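Local structure of EmGH1 (Erythrobacter marinus, 5Z87) at residues 290-296 against 339-343; 317-321 against 330-336; 530-534 against 557-561; 576-582 against 596-602; 691-695 against 740-744. The protein probably hydrolyses beta-glucosidic bonds, releasing glucose from beta-linked sugars, as a glycoside hydrolase of family 3. All blocks are in the same frame, centred on the assembly; numbering follows the deposited sequence.

How the interactions relate
The contacts fall in three parts of the chain. Interactions 1 and 2 share helix 330-340 in the N-terminal TIM-barrel domain, their centres about 12 Å apart, and touch at His290 O and Ile320 CD1 (3.9 Å). The centres of interactions 3 and 4 are about 10 Å apart in the C-terminal domain, where neighbouring parallel strands probably bond through Met530 O to Val578 N and Leu532 O to Ile580 N (both 2.7 Å). Interaction 5 lies in the fibronectin type III-like part, its centre about 31 Å from that of interaction 4. The dithiothreitol pocket is approached indirectly: His290 is hydrogen-bonded to the backbone N of pocket residue Asp313, and interaction 3 closes the loop carrying pocket residue Glu541.

Interaction 1: residues 290-296 against 339-343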
# COMPACT_ATOMS: atom_id res chain seq x y z
N HIS A 290 -20.21 6.26 0.38
CA HIS A 290 -21.65 6.48 0.33
C HIS A 290 -22.14 7.43 1.41
O HIS A 290 -23.32 7.82 1.37
CB HIS A 290 -22.39 5.14 0.43
CG HIS A 290 -22.42 4.37 -0.84
ND1 HIS A 290 -21.32 3.67 -1.31
CD2 HIS A 290 -23.39 4.21 -1.77
CE1 HIS A 290 -21.63 3.11 -2.47
NE2 HIS A 290 -22.88 3.42 -2.77
N ALA A 291 -21.29 7.82 2.36
CA ALA A 291 -21.59 8.85 3.35
C ALA A 291 -20.60 10.01 3.30
O ALA A 291 -20.48 10.75 4.28
CB ALA A 291 -21.62 8.27 4.76
N ASP A 292 -19.90 10.19 2.18
CA ASP A 292 -18.82 11.17 2.07
C ASP A 292 -19.39 12.47 1.51
O ASP A 292 -19.39 12.70 0.29
CB ASP A 292 -17.69 10.60 1.22
CG ASP A 292 -16.41 11.41 1.32
OD1 ASP A 292 -16.48 12.64 1.54
OD2 ASP A 292 -15.31 10.81 1.18
N THR A 293 -19.84 13.35 2.41
CA THR A 293 -20.45 14.61 1.99
C THR A 293 -19.47 15.47 1.21
O THR A 293 -19.85 16.12 0.23
CB THR A 293 -20.96 15.40 3.20
OG1 THR A 293 -21.92 14.63 3.94
CG2 THR A 293 -21.61 16.71 2.75
N HIS A 294 -18.21 15.51 1.64
CA HIS A 294 -17.20 16.24 0.88
C HIS A 294 -17.14 15.78 -0.57
O HIS A 294 -17.09 16.59 -1.50
CB HIS A 294 -15.83 16.08 1.55
CG HIS A 294 -14.69 16.50 0.68
ND1 HIS A 294 -14.42 17.82 0.38
CD2 HIS A 294 -13.74 15.77 0.04
CE1 HIS A 294 -13.36 17.89 -0.40
NE2 HIS A 294 -12.92 16.66 -0.62
N LEU A 295 -17.14 14.46 -0.79
CA LEU A 295 -17.05 13.92 -2.14
C LEU A 295 -18.37 14.09 -2.90
O LEU A 295 -18.40 14.64 -4.00
CB LEU A 295 -16.65 12.45 -2.07
CG LEU A 295 -15.63 11.86 -3.04
CD1 LEU A 295 -14.57 12.88 -3.41
CD2 LEU A 295 -14.99 10.59 -2.44
N LEU A 296 -19.48 13.60 -2.31
CA LEU A 296 -20.77 13.55 -2.99
C LEU A 296 -21.46 14.92 -3.09
O LEU A 296 -22.37 15.08 -3.91
CB LEU A 296 -21.70 12.57 -2.27
CG LEU A 296 -21.26 11.09 -2.33
CD1 LEU A 296 -22.22 10.17 -1.58
CD2 LEU A 296 -21.13 10.65 -3.78
N ARG A 339 -28.56 12.58 2.90
CA ARG A 339 -28.01 13.91 3.14
C ARG A 339 -26.63 14.06 2.54
O ARG A 339 -26.26 15.16 2.11
CB ARG A 339 -27.95 14.23 4.63
CG ARG A 339 -29.13 13.75 5.43
CD ARG A 339 -29.98 14.86 5.95
NE ARG A 339 -29.19 15.84 6.68
CZ ARG A 339 -28.84 15.72 7.95
NH1 ARG A 339 -28.13 16.67 8.53
NH2 ARG A 339 -29.22 14.64 8.63
N ALA A 340 -25.85 12.98 2.51
CA ALA A 340 -24.54 13.07 1.86
C ALA A 340 -24.71 13.39 0.39
O ALA A 340 -23.95 14.19 -0.16
CB ALA A 340 -23.76 11.76 2.05
N GLY A 341 -25.71 12.79 -0.25
CA GLY A 341 -25.94 13.07 -1.65
C GLY A 341 -26.16 11.86 -2.54
O GLY A 341 -26.04 11.98 -3.77
N VAL A 342 -26.47 10.70 -1.96
CA VAL A 342 -26.95 9.56 -2.74
C VAL A 342 -28.44 9.75 -3.02
O VAL A 342 -29.24 9.85 -2.09
CB VAL A 342 -26.71 8.24 -1.99
CG1 VAL A 342 -27.24 7.08 -2.83
CG2 VAL A 342 -25.23 8.05 -1.63
N ASP A 343 -28.80 9.76 -4.30
CA ASP A 343 -30.16 10.07 -4.72
C ASP A 343 -31.04 8.83 -4.87
O ASP A 343 -32.22 8.88 -4.53
CB ASP A 343 -30.15 10.83 -6.05
CG ASP A 343 -29.37 12.12 -5.97
OD1 ASP A 343 -29.59 12.87 -4.99
OD2 ASP A 343 -28.55 12.38 -6.88
O HOH W 1 -24.81 14.25 -4.37
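Ala340 pushes its methyl into the bend of the chain ahead of helix 293-303, where CB lies 3.8 Å from Ala291 C, 4.0 Å from His290 O and 4.2 Å from Asp292 N. Thr293 OG1 covers it from the helix, 3.7 Å from Ala340 CA. Leu296 comes down on the next residues: its CB is 3.5 Å from Ala340 O, and its CD1 is 3.7 Å from Val342 CG2, which also meets His290 O at 3.6 Å. In the TIM-barrel domain the contact joins the start of helix 293-303 to the end of helix 330-340, which lie before and after strand 309-311. Asp292 is the N-cap of the first helix, with Leu295 N donating to Asp292 OD1 at 3.0 Å; the Asp292 side chain lies about 3 Å from a bound magnesium ion. Gly341 leaves the second helix with phi of 133°, where a CB would jam against the preceding carbonyl and crowd Leu296 O. No direct hydrogen bond crosses; one water donates to both Leu296 O (2.6 Å) and Gly341 O (2.7 Å). His290 NE2 is hydrogen-bonded to Asp313 N, linking this packing to the backbone of a residue lining the dithiothreitol pocket.

Interaction 2: residues 317-321 against 330-336; sequences VRRIH and EAEAAIM
In the TIM-barrel domain, after strand 309-311, segment 317-321, leading into the short helix that includes 319-321, packs on the first two turns of helix 330-340. All twelve residues have helical backbone angles. In 317-321 the bonds step three residues, Ile320 N to Val317 O (3.1 Å) and His321 N to Arg318 O (3.0 Å); in 330-336 they step four, as in Ala334 N to Glu330 O (3.0 Å). The register brings Arg318 CA to 5.7 Å from Glu330 CA, and Ile320 CA to 5.7 Å from Ala333 CA.

The polar part is one salt bridge: Arg318 has chi1 and chi2 t, then chi3 -34° and chi4 -91° bend the guanidinium so that NH1 is 2.9 Å from Glu330 OE2, near its plane; Glu330 answers with an m, t side chain. Arg318 also pairs through NE with Asp315 and through NH2 with Asn349 O. His321 (chi1 t) lays one ring face over Glu330 N, with CD2 4.1 Å from that nitrogen, while its ND1 bonds Ala327 O; Ile715 of the second subunit packs on it.

The apolar part centres on Ala333, whose CB is 4.2 Å from CB of Ile320 (m, t) and 4.1 Å from His321 CB. Met336 (m, t, t) places SD 4.0 Å from Ile320 CG2. The tightest packing pair is Ala333 CB against Val317 O, at 3.3 Å.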
# COMPACT_ATOMS: atom_id res chain seq x y z
N VAL A 317 -25.89 1.54 0.86
CA VAL A 317 -26.40 2.49 1.86
C VAL A 317 -26.58 1.79 3.20
O VAL A 317 -26.09 2.26 4.23
CB VAL A 317 -27.71 3.17 1.39
CG1 VAL A 317 -28.13 4.23 2.40
CG2 VAL A 317 -27.53 3.85 0.04
N ARG A 318 -27.27 0.64 3.19
CA ARG A 318 -27.37 -0.17 4.40
C ARG A 318 -25.99 -0.50 4.99
O ARG A 318 -25.84 -0.55 6.21
CB ARG A 318 -28.11 -1.48 4.09
CG ARG A 318 -28.37 -2.32 5.33
CD ARG A 318 -28.82 -3.72 4.98
NE ARG A 318 -29.62 -3.72 3.76
CZ ARG A 318 -30.94 -3.59 3.73
NH1 ARG A 318 -31.63 -3.46 4.86
NH2 ARG A 318 -31.57 -3.59 2.57
N ARG A 319 -24.99 -0.71 4.14
CA ARG A 319 -23.69 -1.14 4.63
C ARG A 319 -22.91 -0.03 5.31
O ARG A 319 -21.90 -0.33 5.96
CB ARG A 319 -22.86 -1.73 3.49
CG ARG A 319 -23.33 -3.10 3.05
CD ARG A 319 -22.68 -3.46 1.75
NE ARG A 319 -23.32 -4.60 1.13
CZ ARG A 319 -23.05 -4.98 -0.11
NH1 ARG A 319 -22.16 -4.31 -0.82
NH2 ARG A 319 -23.67 -6.03 -0.64
N ILE A 320 -23.33 1.23 5.18
CA ILE A 320 -22.82 2.29 6.04
C ILE A 320 -22.93 1.86 7.49
O ILE A 320 -22.06 2.16 8.32
CB ILE A 320 -23.59 3.60 5.80
CG1 ILE A 320 -23.45 4.09 4.36
CG2 ILE A 320 -23.11 4.69 6.78
CD1 ILE A 320 -24.46 5.22 4.07
N HIS A 321 -24.01 1.17 7.82
CA HIS A 321 -24.24 0.62 9.14
C HIS A 321 -23.66 -0.78 9.28
O HIS A 321 -22.85 -1.03 10.17
CB HIS A 321 -25.75 0.58 9.44
CG HIS A 321 -26.10 -0.30 10.60
ND1 HIS A 321 -25.69 -0.04 11.89
CD2 HIS A 321 -26.79 -1.47 10.65
CE1 HIS A 321 -26.13 -0.99 12.69
NE2 HIS A 321 -26.79 -1.87 11.97
N GLU A 330 -30.07 0.99 10.45
CA GLU A 330 -30.45 1.12 9.05
C GLU A 330 -31.13 2.45 8.77
O GLU A 330 -30.85 3.09 7.75
CB GLU A 330 -31.33 -0.06 8.65
CG GLU A 330 -30.67 -1.39 8.91
CD GLU A 330 -31.46 -2.53 8.29
OE1 GLU A 330 -32.70 -2.53 8.41
OE2 GLU A 330 -30.83 -3.43 7.67
N ALA A 331 -32.01 2.90 9.67
CA ALA A 331 -32.63 4.21 9.52
C ALA A 331 -31.59 5.32 9.50
O ALA A 331 -31.69 6.27 8.70
CB ALA A 331 -33.63 4.46 10.65
N GLU A 332 -30.58 5.25 10.40
CA GLU A 332 -29.52 6.24 10.36
C GLU A 332 -28.70 6.14 9.08
O GLU A 332 -28.23 7.16 8.57
CB GLU A 332 -28.60 6.12 11.59
CG GLU A 332 -27.46 7.14 11.52
CD GLU A 332 -26.66 7.32 12.82
OE1 GLU A 332 -26.30 6.32 13.48
OE2 GLU A 332 -26.36 8.49 13.17
N ALA A 333 -28.55 4.93 8.53
CA ALA A 333 -27.80 4.78 7.27
C ALA A 333 -28.52 5.47 6.12
O ALA A 333 -27.90 6.20 5.33
CB ALA A 333 -27.58 3.30 6.96
N ALA A 334 -29.83 5.24 6.00
CA ALA A 334 -30.62 5.92 4.97
C ALA A 334 -30.44 7.43 5.08
O ALA A 334 -30.22 8.11 4.07
CB ALA A 334 -32.09 5.52 5.10
N ILE A 335 -30.47 7.97 6.31
CA ILE A 335 -30.37 9.42 6.49
C ILE A 335 -28.99 9.92 6.07
O ILE A 335 -28.87 10.94 5.39
CB ILE A 335 -30.69 9.81 7.94
CG1 ILE A 335 -32.16 9.54 8.25
CG2 ILE A 335 -30.38 11.30 8.16
CD1 ILE A 335 -32.55 9.85 9.69
N MET A 336 -27.93 9.22 6.49
CA MET A 336 -26.57 9.62 6.11
C MET A 336 -26.39 9.62 4.60
O MET A 336 -25.88 10.59 4.02
CB MET A 336 -25.55 8.71 6.78
CG MET A 336 -25.35 8.98 8.25
SD MET A 336 -24.05 7.94 8.94
CE MET A 336 -24.15 8.42 10.67

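Interaction 3: residues 530-534 against 557-561; sequences MCLGG and LIGEQ
In the alpha/beta C-terminal domain, the end of parallel strand 527-533 is fastened to the turn that leads into helix 561-569. Strand residues 530-532 are extended; Gly533, at phi 143° and psi -114°, adopts angles at which a CB would jam against the preceding carbonyl. Opposite, Ile558 to Gln561 form a type II' beta turn with Gly559 (78°/-133°) and Glu560 (-102°/12°) at its corners, Glu560 being the helix N-cap. Gly533 CA lies 5.8 Å from Leu557 CA, and Leu532 CA 6.8 Å from Gln561 CA.

Gln561 governs the contact. With chi1 m, chi2 t and chi3 82°, its amide reads both backbone polar atoms of one glycine: Gly533 N donates to Gln561 OE1 (2.7 Å), and Gln561 NE2 donates to Gly533 O (2.8 Å). NE2 also reaches back across its own turn to Ile558 O (3.1 Å). Leu557, m and t, lays CD2 3.8 Å from Gly533 CA and CD1 4.4 Å from Leu532 CD1; Leu532, likewise m and t, brings CB 3.2 Å from Gln561 OE1. The pairing closes a long loop that carries Glu541 of the dithiothreitol pocket. One water donates to Gly533 O at 2.8 Å and accepts from Ile558 N at 2.9 Å.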
# COMPACT_ATOMS: atom_id res chain seq x y z
N MET A 530 1.00 -21.62 -27.38
CA MET A 530 0.53 -21.82 -26.01
C MET A 530 -0.42 -20.70 -25.62
O MET A 530 -0.08 -19.51 -25.72
CB MET A 530 1.72 -21.89 -25.05
CG MET A 530 2.88 -22.70 -25.61
SD MET A 530 4.16 -23.03 -24.39
CE MET A 530 4.95 -21.42 -24.27
N CYS A 531 -1.62 -21.08 -25.17
CA CYS A 531 -2.68 -20.16 -24.75
C CYS A 531 -2.81 -20.27 -23.23
O CYS A 531 -3.39 -21.23 -22.71
CB CYS A 531 -3.99 -20.49 -25.45
SG CYS A 531 -3.85 -20.38 -27.25
N LEU A 532 -2.27 -19.27 -22.53
CA LEU A 532 -2.12 -19.31 -21.08
C LEU A 532 -2.64 -18.01 -20.47
O LEU A 532 -3.03 -17.07 -21.18
CB LEU A 532 -0.65 -19.54 -20.69
CG LEU A 532 0.17 -20.54 -21.52
CD1 LEU A 532 1.65 -20.31 -21.30
CD2 LEU A 532 -0.19 -21.95 -21.13
N GLY A 533 -2.65 -17.96 -19.14
CA GLY A 533 -2.96 -16.73 -18.44
C GLY A 533 -3.75 -16.97 -17.17
O GLY A 533 -3.26 -17.57 -16.21
N GLY A 534 -4.99 -16.48 -17.17
CA GLY A 534 -5.91 -16.69 -16.06
C GLY A 534 -7.30 -16.74 -16.64
O GLY A 534 -7.48 -16.63 -17.85
N LEU A 557 1.63 -16.56 -13.47
CA LEU A 557 0.68 -17.55 -13.98
C LEU A 557 0.37 -18.57 -12.90
O LEU A 557 1.27 -19.15 -12.29
CB LEU A 557 1.26 -18.25 -15.20
CG LEU A 557 1.64 -17.31 -16.32
CD1 LEU A 557 2.12 -18.13 -17.51
CD2 LEU A 557 0.41 -16.46 -16.68
N ILE A 558 -0.90 -18.78 -12.67
CA ILE A 558 -1.32 -19.63 -11.56
C ILE A 558 -1.12 -21.09 -11.95
O ILE A 558 -1.23 -21.48 -13.12
CB ILE A 558 -2.77 -19.33 -11.17
CG1 ILE A 558 -3.11 -20.00 -9.85
CG2 ILE A 558 -3.75 -19.78 -12.25
CD1 ILE A 558 -4.35 -19.42 -9.21
N GLY A 559 -0.78 -21.91 -10.95
CA GLY A 559 -0.85 -23.35 -11.09
C GLY A 559 0.32 -23.93 -11.88
O GLY A 559 1.49 -23.59 -11.65
N GLU A 560 -0.00 -24.81 -12.84
CA GLU A 560 0.99 -25.60 -13.54
C GLU A 560 1.29 -25.07 -14.93
O GLU A 560 1.92 -25.77 -15.72
CB GLU A 560 0.53 -27.06 -13.65
CG GLU A 560 0.70 -27.85 -12.37
CD GLU A 560 -0.23 -27.37 -11.29
OE1 GLU A 560 -1.46 -27.36 -11.53
OE2 GLU A 560 0.25 -26.99 -10.21
N GLN A 561 0.84 -23.86 -15.24
CA GLN A 561 1.01 -23.34 -16.59
C GLN A 561 2.48 -23.12 -16.94
O GLN A 561 2.88 -23.31 -18.09
CB GLN A 561 0.23 -22.05 -16.76
CG GLN A 561 -1.29 -22.17 -16.70
CD GLN A 561 -1.93 -20.80 -16.83
OE1 GLN A 561 -2.11 -20.29 -17.94
NE2 GLN A 561 -2.22 -20.17 -15.70
O HOH W 2 -2.80 -16.80 -13.59

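Interaction 4: residues 576-582 against 596-602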
# COMPACT_ATOMS: atom_id res chain seq x y z
N VAL A 576 5.36 -19.94 -29.55
CA VAL A 576 4.91 -18.63 -29.14
C VAL A 576 3.81 -18.79 -28.09
O VAL A 576 3.12 -19.81 -28.03
CB VAL A 576 4.39 -17.78 -30.32
CG1 VAL A 576 5.44 -17.71 -31.40
CG2 VAL A 576 3.12 -18.38 -30.86
N ALA A 577 3.66 -17.77 -27.27
CA ALA A 577 2.64 -17.77 -26.23
C ALA A 577 1.67 -16.61 -26.46
O ALA A 577 2.08 -15.51 -26.86
CB ALA A 577 3.28 -17.69 -24.83
N VAL A 578 0.39 -16.89 -26.23
CA VAL A 578 -0.70 -15.91 -26.24
C VAL A 578 -1.30 -15.86 -24.84
O VAL A 578 -1.76 -16.88 -24.31
CB VAL A 578 -1.78 -16.27 -27.28
CG1 VAL A 578 -2.80 -15.13 -27.40
CG2 VAL A 578 -1.15 -16.55 -28.62
N LEU A 579 -1.30 -14.67 -24.23
CA LEU A 579 -1.82 -14.52 -22.87
C LEU A 579 -3.28 -14.06 -22.91
O LEU A 579 -3.61 -13.04 -23.53
CB LEU A 579 -0.97 -13.54 -22.06
CG LEU A 579 0.47 -13.96 -21.77
CD1 LEU A 579 1.24 -12.82 -21.17
CD2 LEU A 579 0.50 -15.13 -20.83
N ILE A 580 -4.14 -14.81 -22.23
CA ILE A 580 -5.56 -14.53 -22.12
C ILE A 580 -5.89 -14.55 -20.64
O ILE A 580 -5.60 -15.55 -19.96
CB ILE A 580 -6.41 -15.55 -22.90
CG1 ILE A 580 -6.04 -15.49 -24.39
CG2 ILE A 580 -7.91 -15.33 -22.69
CD1 ILE A 580 -6.54 -16.68 -25.21
N HIS A 581 -6.47 -13.46 -20.13
CA HIS A 581 -6.50 -13.19 -18.69
C HIS A 581 -7.23 -11.88 -18.40
O HIS A 581 -7.38 -11.02 -19.28
CB HIS A 581 -5.08 -13.11 -18.12
CG HIS A 581 -4.23 -12.07 -18.79
ND1 HIS A 581 -3.85 -10.90 -18.18
CD2 HIS A 581 -3.70 -12.03 -20.04
CE1 HIS A 581 -3.11 -10.19 -19.01
NE2 HIS A 581 -3.01 -10.84 -20.15
N GLY A 582 -7.65 -11.72 -17.14
CA GLY A 582 -8.24 -10.47 -16.68
C GLY A 582 -7.26 -9.43 -16.16
O GLY A 582 -6.95 -8.47 -16.86
N ALA A 596 8.51 -15.19 -27.87
CA ALA A 596 7.46 -14.38 -28.47
C ALA A 596 6.19 -14.51 -27.65
O ALA A 596 5.70 -15.63 -27.44
CB ALA A 596 7.19 -14.78 -29.93
N ILE A 597 5.66 -13.39 -27.17
CA ILE A 597 4.49 -13.38 -26.31
C ILE A 597 3.52 -12.31 -26.80
O ILE A 597 3.91 -11.14 -26.97
CB ILE A 597 4.85 -13.13 -24.83
CG1 ILE A 597 5.89 -14.15 -24.36
CG2 ILE A 597 3.60 -13.22 -23.97
CD1 ILE A 597 6.41 -13.87 -22.99
N LEU A 598 2.28 -12.71 -27.06
CA LEU A 598 1.17 -11.80 -27.30
C LEU A 598 0.39 -11.67 -26.00
O LEU A 598 0.17 -12.66 -25.30
CB LEU A 598 0.25 -12.32 -28.40
CG LEU A 598 0.83 -12.34 -29.81
CD1 LEU A 598 -0.22 -12.80 -30.81
CD2 LEU A 598 1.32 -10.96 -30.17
N ASP A 599 -0.04 -10.45 -25.68
CA ASP A 599 -0.90 -10.22 -24.52
C ASP A 599 -2.26 -9.77 -25.03
O ASP A 599 -2.40 -8.66 -25.55
CB ASP A 599 -0.30 -9.21 -23.55
CG ASP A 599 -0.87 -9.35 -22.14
OD1 ASP A 599 -2.02 -9.86 -22.01
OD2 ASP A 599 -0.17 -8.98 -21.18
N ALA A 600 -3.26 -10.64 -24.90
CA ALA A 600 -4.57 -10.37 -25.46
C ALA A 600 -5.58 -9.96 -24.40
O ALA A 600 -6.70 -9.58 -24.76
CB ALA A 600 -5.09 -11.60 -26.22
N PHE A 601 -5.20 -10.01 -23.13
CA PHE A 601 -6.14 -9.80 -22.04
C PHE A 601 -7.39 -10.65 -22.27
O PHE A 601 -7.29 -11.88 -22.26
CB PHE A 601 -6.40 -8.29 -21.89
CG PHE A 601 -5.29 -7.58 -21.12
CD1 PHE A 601 -5.29 -7.60 -19.72
CD2 PHE A 601 -4.23 -6.99 -21.77
CE1 PHE A 601 -4.27 -6.99 -19.00
CE2 PHE A 601 -3.20 -6.38 -21.06
CZ PHE A 601 -3.22 -6.37 -19.67
N TYR A 602 -8.55 -10.04 -22.47
CA TYR A 602 -9.72 -10.78 -22.93
C TYR A 602 -10.11 -10.14 -24.24
O TYR A 602 -10.55 -8.98 -24.24
CB TYR A 602 -10.88 -10.75 -21.94
CG TYR A 602 -10.65 -11.58 -20.69
CD1 TYR A 602 -10.08 -12.84 -20.77
CD2 TYR A 602 -10.98 -11.09 -19.44
CE1 TYR A 602 -9.87 -13.61 -19.63
CE2 TYR A 602 -10.80 -11.85 -18.30
CZ TYR A 602 -10.23 -13.11 -18.40
OH TYR A 602 -10.03 -13.88 -17.27
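A very short hydrogen bond, 2.3 Å from His581 NE2 to Asp599 OD1, ties the residue just after strand 574-580 to strand 596-601 within a beta-alpha-beta unit whose connecting helix is 588-593. The p rotamer of His581 turns the ring back toward strand 596-601, while ND1 bonds Arg583 O; a magnesium ion lies about 5 Å from this side chain.

From Ala577 to Leu579 the pairing is regular and parallel, the strand axes 16° apart. Ala577 N bonds Ala596 O (3.0 Å), Leu598 N bonds Ala577 O (2.8 Å), Leu579 N bonds Leu598 O (2.7 Å) and Ala600 N bonds Leu579 O (2.8 Å). Ala577, Leu579 and Ile597 pack on Leu590 of the connecting helix, and Leu579 CD1 meets Ile597 CG2 at 3.7 Å; Val578 and Leu598 face helix 607-615 on the other side of the sheet.

After Asp599 the register slips by one residue: Phe601, at positive phi (49°), lies beside Ile580, and His581 N bonds Phe601 O (2.8 Å). Phe601 CA makes a CH-pi contact 4.0 Å from the centre of the His581 ring, and the two rings meet obliquely. Tyr602 lays one ring face against the backbone of His581, with CZ 3.2 Å from His581 C. Gly582 O touches the edge of the Phe601 ring, 3.4 Å from CD1.

Interaction 5: residues 691-695 against 740-744; sequences VSVSV and VVQFE
Val691 (t) lies in strand 689-697, antiparallel to strand 738-745; the axes of the short segments cross at 156° and approach to 4.4 Å. It forms a hydrogen-bonded pair with Phe743 (Val691 N to Phe743 O 2.9 Å, Phe743 N to Val691 O 2.8 Å). Ser692 (p) faces Gln742 (m, m) in a non-hydrogen-bonded pair, CA atoms 4.6 Å apart; its CA gives a CA-H...O contact to Val741 O (3.2 Å), and its CB is 3.7 Å from both Gln742 NE2 and Val740 CG1. Val693 (t) pairs with Val741 (t) through Val693 N to Val741 O (3.0 Å) and Val741 N to Val693 O (2.9 Å); its CG2 sits 4.1 Å from Phe743 CE2. Ser694 (p) faces Val740 in the second non-hydrogen-bonded pair, CA atoms 4.3 Å apart. Val695 CG1 is 4.3 Å from Val741 CG2.

Val691, Val693, Val741 and Phe743 (chi1 m) make a wholly apolar face toward the second sheet of this fibronectin type III-like sandwich; the outer face is mixed, exposed Val740 among Ser692, Ser694 and Gln742.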
# COMPACT_ATOMS: atom_id res chain seq x y z
N VAL A 691 3.74 21.31 -29.45
CA VAL A 691 4.91 20.44 -29.43
C VAL A 691 4.75 19.40 -30.53
O VAL A 691 3.68 18.81 -30.68
CB VAL A 691 5.09 19.76 -28.06
CG1 VAL A 691 6.25 18.78 -28.11
CG2 VAL A 691 5.32 20.81 -26.97
N SER A 692 5.81 19.18 -31.32
CA SER A 692 5.77 18.19 -32.38
C SER A 692 6.82 17.11 -32.16
O SER A 692 7.86 17.34 -31.53
CB SER A 692 5.99 18.82 -33.75
OG SER A 692 7.33 19.25 -33.88
N VAL A 693 6.54 15.92 -32.69
CA VAL A 693 7.39 14.74 -32.55
C VAL A 693 7.37 14.01 -33.89
O VAL A 693 6.30 13.56 -34.33
CB VAL A 693 6.89 13.78 -31.45
CG1 VAL A 693 7.86 12.59 -31.29
CG2 VAL A 693 6.67 14.51 -30.14
N SER A 694 8.53 13.85 -34.51
CA SER A 694 8.60 13.07 -35.74
C SER A 694 8.82 11.60 -35.43
O SER A 694 9.59 11.24 -34.53
CB SER A 694 9.72 13.58 -36.67
OG SER A 694 11.00 13.29 -36.16
N VAL A 695 8.12 10.75 -36.18
CA VAL A 695 8.27 9.31 -36.09
C VAL A 695 8.33 8.75 -37.51
O VAL A 695 7.54 9.15 -38.38
CB VAL A 695 7.13 8.68 -35.27
CG1 VAL A 695 5.81 9.25 -35.72
CG2 VAL A 695 7.15 7.17 -35.41
N VAL A 740 4.88 13.93 -38.61
CA VAL A 740 5.18 14.88 -37.55
C VAL A 740 3.89 15.02 -36.74
O VAL A 740 2.96 15.73 -37.14
CB VAL A 740 5.67 16.21 -38.13
CG1 VAL A 740 6.02 17.20 -37.03
CG2 VAL A 740 6.87 15.98 -39.06
N VAL A 741 3.82 14.30 -35.62
CA VAL A 741 2.64 14.33 -34.75
C VAL A 741 2.62 15.64 -33.98
O VAL A 741 3.65 16.09 -33.46
CB VAL A 741 2.63 13.12 -33.80
CG1 VAL A 741 1.46 13.20 -32.86
CG2 VAL A 741 2.56 11.86 -34.60
N GLN A 742 1.45 16.28 -33.92
CA GLN A 742 1.30 17.56 -33.25
C GLN A 742 0.54 17.37 -31.95
O GLN A 742 -0.50 16.71 -31.92
CB GLN A 742 0.58 18.56 -34.16
CG GLN A 742 1.32 18.85 -35.46
CD GLN A 742 2.46 19.83 -35.26
OE1 GLN A 742 2.51 20.55 -34.26
NE2 GLN A 742 3.38 19.86 -36.21
N PHE A 743 1.07 17.93 -30.86
CA PHE A 743 0.38 17.99 -29.58
C PHE A 743 0.24 19.45 -29.14
O PHE A 743 1.01 20.33 -29.56
CB PHE A 743 1.13 17.21 -28.49
CG PHE A 743 1.30 15.75 -28.78
CD1 PHE A 743 0.29 14.86 -28.49
CD2 PHE A 743 2.49 15.27 -29.30
CE1 PHE A 743 0.45 13.50 -28.73
CE2 PHE A 743 2.65 13.92 -29.54
CZ PHE A 743 1.63 13.03 -29.26
N GLU A 744 -0.71 19.69 -28.26
CA GLU A 744 -0.82 21.02 -27.66
C GLU A 744 -1.05 20.87 -26.17
O GLU A 744 -1.94 20.12 -25.75
CB GLU A 744 -1.94 21.85 -28.30
CG GLU A 744 -1.78 23.35 -28.04
CD GLU A 744 -2.78 24.22 -28.80
OE1 GLU A 744 -3.75 24.68 -28.18
OE2 GLU A 744 -2.57 24.47 -30.01
O HOH W 3 6.27 21.38 -36.25